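Local coordinates for EXOU (Pseudomonas aeruginosa, PDB 4AKX), which is a type III secreted cytotoxin with a patatin-like phospholipase domain, probably damaging host membranes by hydrolysing their lipids, and pairs with the chaperone SpcU, at residues 575-579 against 614-620. Numbering follows the deposited sequence.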
loop_
_atom_site.group_PDB
_atom_site.type_symbol
_atom_site.label_atom_id
_atom_site.label_comp_id
_atom_site.label_asym_id
_atom_site.label_seq_id
_atom_site.Cartn_x
_atom_site.Cartn_y
_atom_site.Cartn_z
ATOM N N VAL B 575 -33.567 -0.418 5.050
ATOM C CA VAL B 575 -32.281 -0.138 4.412
ATOM C C VAL B 575 -31.512 -1.411 4.061
ATOM O O VAL B 575 -30.831 -1.475 3.051
ATOM C CB VAL B 575 -31.389 0.811 5.233
ATOM C CG1 VAL B 575 -30.055 0.944 4.570
ATOM C CG2 VAL B 575 -32.006 2.187 5.355
ATOM N N ALA B 576 -31.648 -2.439 4.868
ATOM C CA ALA B 576 -30.915 -3.669 4.607
ATOM C C ALA B 576 -31.459 -4.387 3.379
ATOM O O ALA B 576 -30.680 -4.933 2.614
ATOM C CB ALA B 576 -30.943 -4.592 5.819
ATOM N N VAL B 577 -32.782 -4.407 3.179
ATOM C CA VAL B 577 -33.288 -5.085 1.975
ATOM C C VAL B 577 -32.845 -4.341 0.718
ATOM O O VAL B 577 -32.338 -4.974 -0.207
ATOM C CB VAL B 577 -34.801 -5.487 1.996
ATOM C CG1 VAL B 577 -35.205 -5.900 3.375
ATOM C CG2 VAL B 577 -35.695 -4.373 1.503
ATOM N N ILE B 578 -32.933 -3.003 0.727
ATOM C CA ILE B 578 -32.402 -2.215 -0.384
ATOM C C ILE B 578 -30.965 -2.669 -0.663
ATOM O O ILE B 578 -30.642 -3.041 -1.784
ATOM C CB ILE B 578 -32.354 -0.702 -0.118
ATOM C CG1 ILE B 578 -33.692 -0.170 0.398
ATOM C CG2 ILE B 578 -31.834 0.019 -1.354
ATOM C CD1 ILE B 578 -34.437 0.734 -0.558
ATOM N N ALA B 579 -30.110 -2.652 0.350
ATOM C CA ALA B 579 -28.727 -3.069 0.140
ATOM C C ALA B 579 -28.643 -4.450 -0.466
ATOM O O ALA B 579 -27.911 -4.664 -1.445
ATOM C CB ALA B 579 -27.952 -3.040 1.425
ATOM N N ALA B 614 -24.224 -1.005 5.811
ATOM C CA ALA B 614 -25.026 0.183 5.586
ATOM C C ALA B 614 -26.252 0.260 6.504
ATOM O O ALA B 614 -27.119 -0.653 6.508
ATOM C CB ALA B 614 -25.458 0.240 4.131
ATOM N N THR B 615 -26.346 1.381 7.228
ATOM C CA THR B 615 -27.421 1.617 8.184
ATOM C C THR B 615 -28.346 2.747 7.746
ATOM O O THR B 615 -29.458 2.895 8.276
ATOM C CB THR B 615 -26.857 1.989 9.564
ATOM O OG1 THR B 615 -25.587 2.629 9.386
ATOM C CG2 THR B 615 -26.695 0.742 10.449
ATOM N N SER B 616 -27.884 3.554 6.799
ATOM C CA SER B 616 -28.686 4.655 6.303
ATOM C C SER B 616 -28.600 4.799 4.797
ATOM O O SER B 616 -27.554 4.569 4.201
ATOM C CB SER B 616 -28.189 5.944 6.899
ATOM O OG SER B 616 -27.176 6.453 6.061
ATOM N N PRO B 617 -29.669 5.312 4.188
ATOM C CA PRO B 617 -29.645 5.572 2.751
ATOM C C PRO B 617 -28.385 6.297 2.301
ATOM O O PRO B 617 -27.923 6.046 1.201
ATOM C CB PRO B 617 -30.844 6.482 2.548
ATOM C CG PRO B 617 -31.015 7.155 3.863
ATOM C CD PRO B 617 -30.749 6.059 4.848
ATOM N N ALA B 618 -27.839 7.189 3.131
ATOM C CA ALA B 618 -26.689 8.028 2.718
ATOM C C ALA B 618 -25.477 7.180 2.520
ATOM O O ALA B 618 -24.720 7.370 1.559
ATOM C CB ALA B 618 -26.388 9.096 3.739
ATOM N N GLU B 619 -25.294 6.231 3.434
ATOM C CA GLU B 619 -24.219 5.245 3.318
ATOM C C GLU B 619 -24.408 4.378 2.099
ATOM O O GLU B 619 -23.445 3.982 1.485
ATOM C CB GLU B 619 -24.165 4.360 4.544
ATOM C CG GLU B 619 -24.202 5.134 5.842
ATOM C CD GLU B 619 -23.685 4.323 7.000
ATOM O OE1 GLU B 619 -24.022 3.130 7.070
ATOM O OE2 GLU B 619 -22.933 4.876 7.828
ATOM N N ILE B 620 -25.653 4.088 1.741
ATOM C CA ILE B 620 -25.901 3.310 0.546
ATOM C C ILE B 620 -25.526 4.085 -0.688
ATOM O O ILE B 620 -24.928 3.541 -1.618
ATOM C CB ILE B 620 -27.337 2.765 0.475
ATOM C CG1 ILE B 620 -27.398 1.468 1.279
ATOM C CG2 ILE B 620 -27.746 2.480 -0.967
ATOM C CD1 ILE B 620 -28.770 0.868 1.373
#
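In the helical C-terminal domain of ExoU, the capped start of helix 617-630 packs on the middle of helix 561-591 where Val575 and Ile620 meet. Val575 has its CG1 anti to the backbone N (chi1 175°), and this methyl touches CD1 of Ile620 at 3.4 Å. The two side chains run past one another in opposite directions. A beta-branched valine fits here because its two methyls serve different neighbours: CG2 faces the linker and the helix start, 3.9 Å from Thr615 O and 4.1 Å from Pro617 CD. The longer isoleucine, with chi2 extended at 176°, carries CD1 across to the surface of helix 561-591 between Val575, Ile578 and Ala579, where it also lies 4.0 Å from Ala579 CB. Ala579, one turn after Val575, has only a methyl, leaving room for CD1 beside the helix backbone. Ile578 flanks the same methyl, its side chain crossing that of Ile620 at about a right angle, and Ile582 of helix 561-591 extends the apolar surface.

Three residues, 614-616, link helix 598-613 to helix 617-630 and end in a classic serine N-cap. Ser616 OG accepts a nearly straight bond from Glu619 N (3.2 Å) and a weak one from Ala618 N, meeting amides that the first helical turn leaves without backbone acceptors. Pro617, at the first helical position, needs no amide hydrogen and suits that place. Glu619, at the third position of the helix, reaches back past the cap: its OE1 accepts from Thr615 N at 2.9 Å and Thr615 OG1 at 2.8 Å, both from the same face of the carboxylate plane, bracing the linker on the side turned from helix 561-591.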